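Peptide ABC transporter permease (Staphylococcus hominis, PDB 6EXS) probably imports short peptides across the bacterial membrane as a proton-coupled POT-family transporter, including the thioalcohol-conjugated dipeptides that act as malodour precursors in the human axilla. Local coordinates at residues E28-Y32 and S125-K129; P362-I366 and S482-T486; F45-G51 and V173-F178; V256-V261 and S443-I447; N307-I311 and V399-Y403. All coordinates share one frame; numbering follows the deposited sequence.

How the interactions relate
The five contacts tie together a major facilitator superfamily fold; one of them touches the bound thioalcohol peptide and a second lies close to it. Interaction 5 makes the touch through Tyr403, a residue of the ligand pocket, while in interaction 1 the side chain of Arg29 comes within about 5 Å of the ligand; their centres lie about 24 Å apart. Interaction 3 closes a loop corner of the N-terminal half, its nearest atoms about 7 Å from those of interaction 5. Interaction 4 docks an extra helix on the C-terminal half, with nearest atoms about 6 Å from both interaction 1 and interaction 5. Interaction 2 holds the chain terminus, centred about 49 Å from interaction 3 on the opposite side of the molecule.

Interaction 1: residues E28-Y32 and S125-K129; sequences ERFSY and SGLMK
Lys129 crosses from helix 110-137 to meet Arg29 and Tyr32 on helix 16-44. The segments are antiparallel, at 148°, and their axes are 13.4 Å apart, so long side chains must bridge the gap. From CB the lysine turns at chi2 (128°) and then runs nearly straight. CD is the first atom to meet Arg29, 4.0 Å from NH2. CE lies over one face of the guanidinium, 3.2 Å from Arg29 NH1. At the tip, NZ makes a cation-pi contact over the Tyr32 ring, 4.4 Å from the centroid, and is modelled 2.6 Å from Arg29 NH2; both are donors, no hydrogen bond is formed, and so short a spacing is doubtful in detail. Arg29 itself is held side-on by its neighbour: NH2 gives a nearly straight bond to Glu28 OE1 (3.0 Å), in the guanidinium plane, and NE reaches OE2. Met128 SD slides past Glu28 CG at 3.9 Å. Glu28 and Arg29 belong to the E-x-x-E-R signature of POT transporters. Glu28 OE1 lies 5.0 Å from Lys129 NZ without touching it, and this cluster of charges beside the peptide site is consistent with the part the signature plays in proton coupling in relatives.

Interaction 2: residues P362-I366 and S482-T486; sequences PSLAI and SPKIT
Ser482 and Ala365 lie where the first turn of helix 364-389 meets the short C-terminal helix 482-485, and their CA atoms approach to 5.6 Å. The conformation of Ser482 sets the contact. Its OG lies opposite the backbone N (chi1 176°), beside its carbonyl carbon, and reaches between Ala365 and Ile366. There it sits 3.4 Å from Ala365 CB and 3.3 Å from Ile366 CG1, a polar atom among methyl and methylene groups. Ile366 does not point straight at its partner, but the CG1 branch lies beside its backbone N and brings the end of the side chain nearer. Ile485 presents its other branch: CG2 meets Ala365 CB at 4.0 Å, closing the apolar side of the contact.

A second pairing lies at the opposite end of the short helix. Thr486, the residue that leaves the helical conformation, holds OG1 between its N and carbonyl carbon (chi1 65°) and donates from it to Pro483 O at 3.1 Å, approaching from above the carbonyl plane. With the hydroxyl turned back in this way, the methyl CG2, opposite the carbonyl carbon, faces Ser363 and packs 3.5 Å from its CB. Ser363 occupies the N-cap position of helix 364-389, and its OG is also close to the threonine methyl. No hydrogen bond crosses between the segments.

Behind this corner, Leu364 touches Leu291 and Ile485 touches Pro290, so helix 279-302 backs both segments, while Pro362 leans on Trp354 and Met357 of helix 338-357.

Interaction 3: residues F45-G51 and V173-F178; sequences FAIHQNG and VDIRNF
Phe45, the first residue beyond helix 16-44, brings its ring across to Arg176, Phe178 and Val173. CE2 is poised over the centre of the guanidinium of Arg176, 3.5 Å from CZ, with the two planes 63° apart, so that the ring offers its edge to a flat cation. The neighbouring ring atom CD2 touches Phe178 CZ at 3.8 Å. Next, Ala46 O collects the backbone NH groups of Gln49 and Gly51 from opposite faces, folding the loop into a tight turn. Gln49 then contributes its amide: OE1 takes the NE hydrogen of Arg176 on a lone pair (3.1 Å, 160°), and NE2 donates to His48 ND1, which fixes the amide from both ends. Its backbone O meets the edge of the Phe178 ring in plane. Asn50 sends ND2 to Arg176 O at 2.8 Å, and its own O lies 3.4 Å from Phe178 CD2.

Arg176 is the positive-phi residue of a Schellman motif that ends helix 147-174; its NH2 bonds back to Val173 O, steadying the guanidinium between helix end and loop. Around this corner, Phe178 at the start of helix 178-204 meets the Tyr42 ring and Met38 of helix 16-44, Val173 also rests on Met38, and Asp174 forms a salt bridge with Arg329 of strand 326-329.

Interaction 4: residues V256-V261 and S443-I447; sequences VLVLGV and SAQAI
Bacterial POT transporters add two helices between their two six-helix bundles, and here the second of these, helix 249-273, packs on helix 430-451 of the C-terminal bundle through a close, small-residue crossing centred on Gly260, Ala446 and Ser443. The segments run antiparallel, at 146°, and their axes come within 8.1 Å. Gly260 has no side chain to hold the helices apart, and its CA lies 4.1 Å from the CA of Ser443. Ala446 fills the niche this creates: CB meets Gly260 CA at 3.7 Å and Val256 O at 3.3 Å, with Val256 CG1 flanking it.

One flank is sealed by branched side chains. Ile447 starts out facing away from helix 249-273, but two successive bends (chi1 and chi2 both -51°) fold CD1 back to it. That methyl touches Leu257 CD1 at 3.7 Å, the two side chains passing obliquely, and Val261 CG2 at 3.9 Å, whose side chain crosses that of Ile447 at about a right angle. Val256 packs against Val65, Ala68 and Leu69 of helix 56-72, so the added helix also touches the N-terminal bundle; Ser443 leans on Phe292 and Met296 of helix 279-302.

A single hydrogen bond spans the crossing. Ser443 OG, which also makes a weak bond to Leu439 O on its own helix, donates to Gly260 O at 2.7 Å, in the carbonyl plane and on a lone pair.

Interaction 5: residues N307-I311 and V399-Y403; sequences NVLNI and VILSY. With C3H (2-[[(2~{R})-2-azanyl-3-[(3~{S})-3-methyl-1-oxidanyl-hexan-3-yl]sulfanyl-propanoyl]amino]ethanoic acid), chain O; OLC ((2R)-2,3-dihydroxypropyl (9Z)-octadec-9-enoate), chain B.
Leu309 and Tyr403 supply the main contact, a CH-pi interaction. Leu309 CD2 stands over the centre of the tyrosine ring, 3.8 Å from the centroid and 12° off the normal, placed there by a chi1 of -159° that swings CG toward helix 396-418.

Apolar packing widens this patch. Leu309 CG lies 4.0 Å from Val399 CG1 as the two side chains pass in opposite directions.

Polar groups add little across the segments. Leu309 CD2 lies 3.5 Å from Ser402 OG, whose hydrogen bond is to Ser378 O. Tyr403 OH comes near Asn310 N, but the angle is too poor for a bond; the hydroxyl is instead hydrogen-bonded to Gly305 O, which anchors the ring.

Tyr403 lines the ligand pocket, together with Gly305 and Phe335: its CD1 touches C6 of the bound thioalcohol peptide, the carbon bearing its hydroxyl, at 3.4 Å, and the propyl carbon C1 lies 3.6 Å from the same atom. On the outer side of the helix, Leu401 CD2 packs 3.6 Å from C5 of a monoolein lipid.

Phe335 meets the Tyr403 ring and touches Val399, while helix 460-479 reaches Leu309 through Phe464 and helix 16-44 covers Asn310 with Ile40 and Phe41.

Interaction 1: residues E28-Y32 and S125-K129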
# COMPACT_ATOMS: atom_id res chain seq x y z
N GLU A 28 3.37 10.01 9.40
CA GLU A 28 3.81 8.64 9.16
C GLU A 28 3.78 8.37 7.65
O GLU A 28 4.69 7.73 7.13
CB GLU A 28 2.93 7.62 9.92
CG GLU A 28 3.48 6.20 9.88
CD GLU A 28 3.14 5.39 8.65
OE1 GLU A 28 4.02 4.65 8.15
OE2 GLU A 28 1.98 5.49 8.19
N ARG A 29 2.73 8.85 6.95
CA ARG A 29 2.61 8.68 5.51
C ARG A 29 3.62 9.56 4.74
O ARG A 29 4.16 9.11 3.73
CB ARG A 29 1.16 8.89 5.03
CG ARG A 29 0.16 7.87 5.61
CD ARG A 29 0.21 6.50 4.94
NE ARG A 29 1.29 5.69 5.51
CZ ARG A 29 1.75 4.56 5.00
NH1 ARG A 29 1.22 4.06 3.89
NH2 ARG A 29 2.73 3.90 5.60
N PHE A 30 3.89 10.80 5.24
CA PHE A 30 4.88 11.74 4.72
C PHE A 30 6.25 11.05 4.74
O PHE A 30 6.93 10.96 3.72
CB PHE A 30 4.93 13.01 5.60
CG PHE A 30 6.03 14.00 5.26
CD1 PHE A 30 7.30 13.87 5.80
CD2 PHE A 30 5.77 15.08 4.41
CE1 PHE A 30 8.33 14.77 5.46
CE2 PHE A 30 6.80 15.98 4.09
CZ PHE A 30 8.07 15.82 4.60
N SER A 31 6.64 10.56 5.93
CA SER A 31 7.92 9.90 6.12
C SER A 31 8.00 8.54 5.41
O SER A 31 9.07 8.22 4.89
CB SER A 31 8.27 9.82 7.60
OG SER A 31 7.27 9.13 8.34
N TYR A 32 6.87 7.78 5.32
CA TYR A 32 6.87 6.50 4.60
C TYR A 32 7.08 6.70 3.12
O TYR A 32 7.95 6.03 2.55
CB TYR A 32 5.60 5.67 4.82
CG TYR A 32 5.50 4.45 3.91
CD1 TYR A 32 6.31 3.34 4.11
CD2 TYR A 32 4.61 4.42 2.84
CE1 TYR A 32 6.25 2.23 3.26
CE2 TYR A 32 4.53 3.32 1.99
CZ TYR A 32 5.36 2.22 2.20
OH TYR A 32 5.27 1.11 1.39
N SER A 125 4.60 -1.08 10.68
CA SER A 125 3.45 -0.82 9.80
C SER A 125 2.31 -1.85 9.98
O SER A 125 1.14 -1.47 10.02
CB SER A 125 3.87 -0.72 8.33
OG SER A 125 4.85 0.29 8.15
N GLY A 126 2.65 -3.12 10.14
CA GLY A 126 1.66 -4.16 10.40
C GLY A 126 0.93 -3.93 11.70
O GLY A 126 -0.25 -4.24 11.81
N LEU A 127 1.62 -3.31 12.68
CA LEU A 127 1.08 -2.96 14.00
C LEU A 127 0.30 -1.64 13.99
O LEU A 127 -0.75 -1.54 14.62
CB LEU A 127 2.20 -2.90 15.05
CG LEU A 127 2.75 -4.23 15.58
CD1 LEU A 127 3.98 -3.98 16.43
CD2 LEU A 127 1.71 -4.96 16.43
N MET A 128 0.84 -0.62 13.31
CA MET A 128 0.23 0.69 13.27
C MET A 128 -0.89 0.82 12.25
O MET A 128 -1.96 1.33 12.62
CB MET A 128 1.29 1.78 13.07
CG MET A 128 0.80 3.17 13.43
SD MET A 128 2.01 4.41 12.98
CE MET A 128 1.01 5.88 13.10
N LYS A 129 -0.65 0.44 10.97
CA LYS A 129 -1.59 0.63 9.85
C LYS A 129 -3.04 0.16 10.10
O LYS A 129 -3.92 1.03 10.02
CB LYS A 129 -1.08 0.01 8.55
CG LYS A 129 -0.93 0.99 7.43
CD LYS A 129 0.46 0.88 6.87
CE LYS A 129 0.47 1.38 5.46
NZ LYS A 129 1.85 1.51 4.94

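Interaction 2: residues P362-I366 and S482-T486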
# COMPACT_ATOMS: atom_id res chain seq x y z
N PRO A 362 -22.80 2.77 -12.37
CA PRO A 362 -22.23 1.45 -12.69
C PRO A 362 -22.01 0.60 -11.44
O PRO A 362 -21.76 1.13 -10.36
CB PRO A 362 -20.90 1.79 -13.37
CG PRO A 362 -20.55 3.13 -12.88
CD PRO A 362 -21.86 3.85 -12.73
N SER A 363 -22.12 -0.73 -11.61
CA SER A 363 -21.94 -1.70 -10.54
C SER A 363 -20.46 -1.87 -10.14
O SER A 363 -19.57 -1.33 -10.79
CB SER A 363 -22.54 -3.04 -10.95
OG SER A 363 -21.80 -3.67 -11.99
N LEU A 364 -20.23 -2.61 -9.04
CA LEU A 364 -18.92 -2.93 -8.48
C LEU A 364 -18.01 -3.55 -9.55
O LEU A 364 -16.87 -3.12 -9.74
CB LEU A 364 -19.12 -3.92 -7.31
CG LEU A 364 -18.50 -3.56 -5.96
CD1 LEU A 364 -19.27 -4.23 -4.84
CD2 LEU A 364 -17.05 -4.00 -5.90
N ALA A 365 -18.56 -4.54 -10.29
CA ALA A 365 -17.90 -5.28 -11.37
C ALA A 365 -17.53 -4.38 -12.55
O ALA A 365 -16.43 -4.52 -13.06
CB ALA A 365 -18.78 -6.44 -11.83
N ILE A 366 -18.43 -3.47 -12.96
CA ILE A 366 -18.19 -2.53 -14.07
C ILE A 366 -17.09 -1.50 -13.67
O ILE A 366 -16.17 -1.29 -14.46
CB ILE A 366 -19.50 -1.87 -14.60
CG1 ILE A 366 -20.48 -2.93 -15.12
CG2 ILE A 366 -19.21 -0.83 -15.71
CD1 ILE A 366 -21.99 -2.48 -15.21
N SER A 482 -20.30 -9.73 -15.82
CA SER A 482 -20.65 -8.64 -14.89
C SER A 482 -22.12 -8.67 -14.36
O SER A 482 -22.27 -8.43 -13.16
CB SER A 482 -20.33 -7.27 -15.48
OG SER A 482 -20.75 -6.22 -14.63
N PRO A 483 -23.19 -8.94 -15.18
CA PRO A 483 -24.55 -8.97 -14.60
C PRO A 483 -24.75 -10.09 -13.56
O PRO A 483 -25.47 -9.88 -12.58
CB PRO A 483 -25.46 -9.15 -15.82
CG PRO A 483 -24.63 -8.80 -17.00
CD PRO A 483 -23.25 -9.23 -16.63
N LYS A 484 -24.10 -11.26 -13.76
CA LYS A 484 -24.19 -12.41 -12.85
C LYS A 484 -23.42 -12.21 -11.55
O LYS A 484 -23.82 -12.74 -10.51
CB LYS A 484 -23.77 -13.71 -13.55
CG LYS A 484 -24.90 -14.39 -14.32
CD LYS A 484 -24.80 -14.20 -15.83
CE LYS A 484 -23.88 -15.20 -16.50
NZ LYS A 484 -23.66 -14.87 -17.93
N ILE A 485 -22.31 -11.44 -11.61
CA ILE A 485 -21.43 -11.13 -10.47
C ILE A 485 -22.17 -10.32 -9.38
O ILE A 485 -22.00 -10.61 -8.20
CB ILE A 485 -20.10 -10.44 -10.96
CG1 ILE A 485 -19.23 -11.44 -11.78
CG2 ILE A 485 -19.29 -9.83 -9.80
CD1 ILE A 485 -18.21 -10.81 -12.78
N THR A 486 -22.99 -9.34 -9.78
CA THR A 486 -23.74 -8.49 -8.85
C THR A 486 -24.82 -9.29 -8.11
O THR A 486 -25.82 -9.72 -8.72
CB THR A 486 -24.27 -7.23 -9.56
OG1 THR A 486 -25.21 -7.60 -10.56
CG2 THR A 486 -23.15 -6.40 -10.18

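Interaction 3: residues F45-G51 and V173-F178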
# COMPACT_ATOMS: atom_id res chain seq x y z
N PHE A 45 21.63 3.37 -7.38
CA PHE A 45 22.65 4.37 -7.72
C PHE A 45 24.02 3.84 -7.26
O PHE A 45 24.10 3.13 -6.25
CB PHE A 45 22.37 5.76 -7.10
CG PHE A 45 21.37 6.68 -7.79
CD1 PHE A 45 20.52 6.19 -8.79
CD2 PHE A 45 21.25 8.01 -7.42
CE1 PHE A 45 19.59 7.04 -9.41
CE2 PHE A 45 20.33 8.86 -8.05
CZ PHE A 45 19.51 8.37 -9.04
N ALA A 46 25.09 4.12 -8.05
CA ALA A 46 26.45 3.68 -7.77
C ALA A 46 26.97 4.18 -6.41
O ALA A 46 26.46 5.17 -5.89
CB ALA A 46 27.38 4.14 -8.88
N ILE A 47 27.98 3.48 -5.85
CA ILE A 47 28.63 3.81 -4.57
C ILE A 47 29.21 5.24 -4.61
O ILE A 47 29.07 5.98 -3.63
CB ILE A 47 29.71 2.76 -4.16
CG1 ILE A 47 29.18 1.29 -4.25
CG2 ILE A 47 30.32 3.06 -2.78
CD1 ILE A 47 28.38 0.75 -3.07
N HIS A 48 29.83 5.63 -5.77
CA HIS A 48 30.41 6.97 -5.95
C HIS A 48 29.32 8.06 -5.92
O HIS A 48 29.64 9.22 -5.66
CB HIS A 48 31.33 7.07 -7.20
CG HIS A 48 30.66 6.90 -8.53
ND1 HIS A 48 30.00 7.95 -9.15
CD2 HIS A 48 30.67 5.84 -9.37
CE1 HIS A 48 29.59 7.48 -10.31
NE2 HIS A 48 29.97 6.22 -10.50
N GLN A 49 28.05 7.67 -6.11
CA GLN A 49 26.86 8.54 -6.08
C GLN A 49 26.10 8.45 -4.75
O GLN A 49 24.94 8.85 -4.69
CB GLN A 49 25.92 8.24 -7.28
CG GLN A 49 26.48 8.63 -8.65
CD GLN A 49 26.93 10.07 -8.73
OE1 GLN A 49 26.13 11.01 -8.64
NE2 GLN A 49 28.23 10.28 -8.89
N ASN A 50 26.76 7.92 -3.68
CA ASN A 50 26.26 7.72 -2.30
C ASN A 50 25.11 6.69 -2.20
O ASN A 50 24.44 6.57 -1.16
CB ASN A 50 25.90 9.05 -1.64
CG ASN A 50 27.07 9.97 -1.44
OD1 ASN A 50 28.19 9.55 -1.17
ND2 ASN A 50 26.82 11.27 -1.52
N GLY A 51 24.94 5.90 -3.27
CA GLY A 51 23.98 4.81 -3.34
C GLY A 51 24.58 3.51 -2.83
O GLY A 51 25.71 3.50 -2.33
N VAL A 173 18.02 13.84 -3.02
CA VAL A 173 18.38 12.92 -4.10
C VAL A 173 19.32 13.69 -5.06
O VAL A 173 20.36 13.15 -5.43
CB VAL A 173 17.15 12.34 -4.86
CG1 VAL A 173 17.56 11.25 -5.84
CG2 VAL A 173 16.10 11.80 -3.88
N ASP A 174 18.97 14.96 -5.40
CA ASP A 174 19.79 15.82 -6.27
C ASP A 174 21.22 16.02 -5.75
O ASP A 174 22.16 15.85 -6.52
CB ASP A 174 19.10 17.18 -6.51
CG ASP A 174 17.91 17.14 -7.45
OD1 ASP A 174 17.79 16.17 -8.22
OD2 ASP A 174 17.12 18.12 -7.45
N ILE A 175 21.40 16.36 -4.45
CA ILE A 175 22.72 16.56 -3.83
C ILE A 175 23.34 15.24 -3.35
O ILE A 175 24.45 15.25 -2.81
CB ILE A 175 22.71 17.66 -2.72
CG1 ILE A 175 21.85 17.26 -1.50
CG2 ILE A 175 22.32 19.03 -3.29
CD1 ILE A 175 22.09 18.05 -0.22
N ARG A 176 22.63 14.10 -3.54
CA ARG A 176 23.05 12.73 -3.17
C ARG A 176 23.26 12.56 -1.63
O ARG A 176 24.09 11.76 -1.19
CB ARG A 176 24.30 12.27 -3.99
CG ARG A 176 24.18 12.41 -5.51
CD ARG A 176 23.25 11.37 -6.12
NE ARG A 176 23.29 11.39 -7.59
CZ ARG A 176 22.29 11.80 -8.37
NH1 ARG A 176 22.42 11.76 -9.69
NH2 ARG A 176 21.15 12.21 -7.85
N ASN A 177 22.48 13.30 -0.83
CA ASN A 177 22.51 13.22 0.62
C ASN A 177 21.34 12.34 1.05
O ASN A 177 20.30 12.84 1.48
CB ASN A 177 22.44 14.63 1.24
CG ASN A 177 22.63 14.71 2.74
OD1 ASN A 177 22.36 15.74 3.35
ND2 ASN A 177 23.09 13.64 3.39
N PHE A 178 21.49 11.03 0.87
CA PHE A 178 20.45 10.06 1.20
C PHE A 178 20.25 9.97 2.70
O PHE A 178 19.11 10.14 3.16
CB PHE A 178 20.71 8.70 0.54
CG PHE A 178 20.65 8.74 -0.97
CD1 PHE A 178 19.43 8.86 -1.64
CD2 PHE A 178 21.82 8.69 -1.73
CE1 PHE A 178 19.38 8.90 -3.04
CE2 PHE A 178 21.77 8.74 -3.13
CZ PHE A 178 20.55 8.85 -3.78

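Interaction 4: residues V256-V261 and S443-I447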
# COMPACT_ATOMS: atom_id res chain seq x y z
N VAL A 256 7.74 -14.80 -0.45
CA VAL A 256 6.69 -13.78 -0.53
C VAL A 256 5.81 -14.03 -1.78
O VAL A 256 4.62 -13.74 -1.74
CB VAL A 256 7.31 -12.35 -0.42
CG1 VAL A 256 6.26 -11.25 -0.59
CG2 VAL A 256 8.04 -12.18 0.91
N LEU A 257 6.37 -14.64 -2.85
CA LEU A 257 5.60 -15.02 -4.04
C LEU A 257 4.62 -16.13 -3.62
O LEU A 257 3.43 -16.04 -3.93
CB LEU A 257 6.51 -15.50 -5.20
CG LEU A 257 5.82 -16.14 -6.42
CD1 LEU A 257 4.85 -15.18 -7.09
CD2 LEU A 257 6.84 -16.61 -7.43
N VAL A 258 5.13 -17.14 -2.87
CA VAL A 258 4.33 -18.25 -2.35
C VAL A 258 3.19 -17.70 -1.47
O VAL A 258 2.03 -18.01 -1.73
CB VAL A 258 5.20 -19.32 -1.64
CG1 VAL A 258 4.36 -20.29 -0.82
CG2 VAL A 258 6.05 -20.09 -2.65
N LEU A 259 3.54 -16.80 -0.51
CA LEU A 259 2.59 -16.14 0.40
C LEU A 259 1.51 -15.33 -0.33
O LEU A 259 0.35 -15.41 0.05
CB LEU A 259 3.33 -15.27 1.43
CG LEU A 259 3.92 -16.00 2.63
CD1 LEU A 259 4.79 -15.07 3.44
CD2 LEU A 259 2.85 -16.57 3.52
N GLY A 260 1.90 -14.61 -1.37
CA GLY A 260 0.98 -13.83 -2.18
C GLY A 260 -0.02 -14.65 -2.97
O GLY A 260 -1.06 -14.12 -3.38
N VAL A 261 0.27 -15.94 -3.19
CA VAL A 261 -0.61 -16.85 -3.93
C VAL A 261 -1.45 -17.65 -2.92
O VAL A 261 -2.66 -17.78 -3.12
CB VAL A 261 0.21 -17.77 -4.90
CG1 VAL A 261 -0.68 -18.84 -5.55
CG2 VAL A 261 0.91 -16.95 -5.98
N SER A 443 -0.88 -9.30 -2.67
CA SER A 443 -0.63 -10.33 -3.69
C SER A 443 -0.07 -9.74 -4.98
O SER A 443 0.86 -10.32 -5.53
CB SER A 443 -1.89 -11.12 -3.99
OG SER A 443 -2.31 -11.79 -2.82
N ALA A 444 -0.61 -8.58 -5.46
CA ALA A 444 -0.12 -7.91 -6.67
C ALA A 444 1.35 -7.52 -6.52
O ALA A 444 2.13 -7.77 -7.43
CB ALA A 444 -0.96 -6.69 -6.98
N GLN A 445 1.74 -6.97 -5.35
CA GLN A 445 3.11 -6.60 -5.01
C GLN A 445 4.03 -7.83 -4.87
O GLN A 445 5.22 -7.74 -5.21
CB GLN A 445 3.14 -5.73 -3.75
CG GLN A 445 2.82 -4.25 -3.98
CD GLN A 445 4.00 -3.48 -4.56
OE1 GLN A 445 4.46 -3.73 -5.68
NE2 GLN A 445 4.47 -2.48 -3.82
N ALA A 446 3.46 -8.97 -4.41
CA ALA A 446 4.15 -10.27 -4.26
C ALA A 446 4.49 -10.85 -5.63
O ALA A 446 5.59 -11.39 -5.79
CB ALA A 446 3.29 -11.25 -3.49
N ILE A 447 3.57 -10.74 -6.62
CA ILE A 447 3.80 -11.18 -8.01
C ILE A 447 4.84 -10.24 -8.65
O ILE A 447 5.77 -10.71 -9.31
CB ILE A 447 2.47 -11.26 -8.84
CG1 ILE A 447 1.32 -12.05 -8.14
CG2 ILE A 447 2.71 -11.78 -10.25
CD1 ILE A 447 1.60 -13.46 -7.60

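Interaction 5: residues N307-I311 and V399-Y403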
# COMPACT_ATOMS: atom_id res chain seq x y z
N ASN A 307 8.75 1.59 -8.99
CA ASN A 307 10.02 0.91 -9.28
C ASN A 307 10.32 0.63 -10.76
O ASN A 307 11.47 0.36 -11.10
CB ASN A 307 10.11 -0.41 -8.47
CG ASN A 307 9.05 -1.44 -8.79
OD1 ASN A 307 7.96 -1.14 -9.27
ND2 ASN A 307 9.34 -2.68 -8.48
N VAL A 308 9.29 0.66 -11.64
CA VAL A 308 9.45 0.34 -13.07
C VAL A 308 9.27 1.58 -13.98
O VAL A 308 10.18 1.89 -14.76
CB VAL A 308 8.53 -0.85 -13.48
CG1 VAL A 308 8.57 -1.11 -14.99
CG2 VAL A 308 8.88 -2.12 -12.71
N LEU A 309 8.11 2.26 -13.89
CA LEU A 309 7.78 3.41 -14.74
C LEU A 309 8.69 4.64 -14.51
O LEU A 309 9.03 5.32 -15.48
CB LEU A 309 6.29 3.78 -14.60
CG LEU A 309 5.65 4.60 -15.74
CD1 LEU A 309 5.86 3.93 -17.12
CD2 LEU A 309 4.17 4.85 -15.46
N ASN A 310 9.10 4.88 -13.25
CA ASN A 310 9.99 5.98 -12.85
C ASN A 310 11.45 5.84 -13.36
O ASN A 310 12.04 6.83 -13.80
CB ASN A 310 9.95 6.19 -11.32
CG ASN A 310 10.19 4.97 -10.47
OD1 ASN A 310 10.08 3.83 -10.91
ND2 ASN A 310 10.49 5.20 -9.20
N ILE A 311 12.04 4.61 -13.29
CA ILE A 311 13.39 4.30 -13.79
C ILE A 311 13.38 4.42 -15.32
O ILE A 311 14.34 4.94 -15.90
CB ILE A 311 13.93 2.93 -13.32
CG1 ILE A 311 13.99 2.82 -11.78
CG2 ILE A 311 15.31 2.63 -13.94
CD1 ILE A 311 14.46 1.42 -11.26
N VAL A 399 5.47 9.76 -20.02
CA VAL A 399 5.59 9.00 -18.76
C VAL A 399 4.56 9.52 -17.76
O VAL A 399 3.91 8.71 -17.10
CB VAL A 399 7.04 9.03 -18.18
CG1 VAL A 399 7.19 8.03 -17.03
CG2 VAL A 399 8.08 8.76 -19.26
N ILE A 400 4.37 10.86 -17.71
CA ILE A 400 3.38 11.53 -16.86
C ILE A 400 1.95 11.14 -17.29
O ILE A 400 1.12 10.85 -16.42
CB ILE A 400 3.64 13.07 -16.79
CG1 ILE A 400 4.99 13.36 -16.06
CG2 ILE A 400 2.46 13.81 -16.11
CD1 ILE A 400 5.57 14.73 -16.24
N LEU A 401 1.68 11.06 -18.61
CA LEU A 401 0.39 10.64 -19.17
C LEU A 401 0.06 9.20 -18.75
O LEU A 401 -1.09 8.90 -18.45
CB LEU A 401 0.34 10.81 -20.71
CG LEU A 401 -0.94 10.39 -21.48
CD1 LEU A 401 -2.23 10.98 -20.85
CD2 LEU A 401 -0.83 10.75 -22.94
N SER A 402 1.08 8.33 -18.67
CA SER A 402 0.89 6.94 -18.21
C SER A 402 0.40 6.91 -16.75
O SER A 402 -0.56 6.21 -16.45
CB SER A 402 2.16 6.13 -18.38
OG SER A 402 1.89 4.77 -18.10
N TYR A 403 1.03 7.72 -15.86
CA TYR A 403 0.64 7.86 -14.45
C TYR A 403 -0.80 8.37 -14.32
O TYR A 403 -1.55 7.85 -13.50
CB TYR A 403 1.60 8.82 -13.73
CG TYR A 403 2.91 8.18 -13.30
CD1 TYR A 403 2.96 7.32 -12.21
CD2 TYR A 403 4.09 8.46 -13.97
CE1 TYR A 403 4.16 6.74 -11.80
CE2 TYR A 403 5.29 7.86 -13.60
CZ TYR A 403 5.32 7.01 -12.50
OH TYR A 403 6.51 6.42 -12.12
O2 C3H O . -1.11 5.99 -0.55
C11 C3H O . -1.64 6.60 -1.40
O3 C3H O . -2.91 6.56 -1.62
C10 C3H O . -0.95 7.48 -2.40
N1 C3H O . 0.40 7.07 -2.68
C9 C3H O . 0.67 6.16 -3.61
O1 C3H O . 0.10 5.08 -3.67
C8 C3H O . 1.71 6.47 -4.63
N C3H O . 2.51 7.61 -4.17
C7 C3H O . 2.65 5.29 -4.83
S C3H O . 2.40 4.26 -6.30
C3 C3H O . 2.78 5.20 -7.87
C4 C3H O . 4.26 5.47 -7.85
C5 C3H O . 1.88 6.44 -7.89
C6 C3H O . 2.15 7.48 -8.95
O C3H O . 2.50 8.71 -8.41
C2 C3H O . 2.43 4.37 -9.11
C1 C3H O . 1.35 4.96 -10.00
C C3H O . 1.09 4.08 -11.20
C18 OLC B . 3.56 17.55 -8.89
C10 OLC B . -0.68 16.31 -17.22
C9 OLC B . -0.63 15.54 -18.31
C17 OLC B . 3.19 16.29 -9.65
C11 OLC B . 0.45 17.03 -16.53
C8 OLC B . 0.58 15.17 -19.13
C24 OLC B . 4.97 14.70 -29.69
C16 OLC B . 3.41 16.39 -11.15
C12 OLC B . 0.44 16.85 -15.00
C7 OLC B . 0.71 15.92 -20.46
C15 OLC B . 2.21 16.86 -11.95
C13 OLC B . 1.45 17.71 -14.26
C6 OLC B . -0.22 15.47 -21.59
C14 OLC B . 2.48 16.92 -13.45
C5 OLC B . 0.17 14.21 -22.35
C4 OLC B . 1.37 14.30 -23.30
C3 OLC B . 1.13 15.05 -24.60
C2 OLC B . 1.99 14.55 -25.76
C21 OLC B . 5.35 14.99 -27.19
C1 OLC B . 3.37 15.15 -25.86
C22 OLC B . 5.77 15.38 -28.59
O19 OLC B . 3.93 15.74 -24.98
O25 OLC B . 5.23 13.30 -29.72
O23 OLC B . 5.70 16.80 -28.76
O20 OLC B . 3.91 14.93 -27.07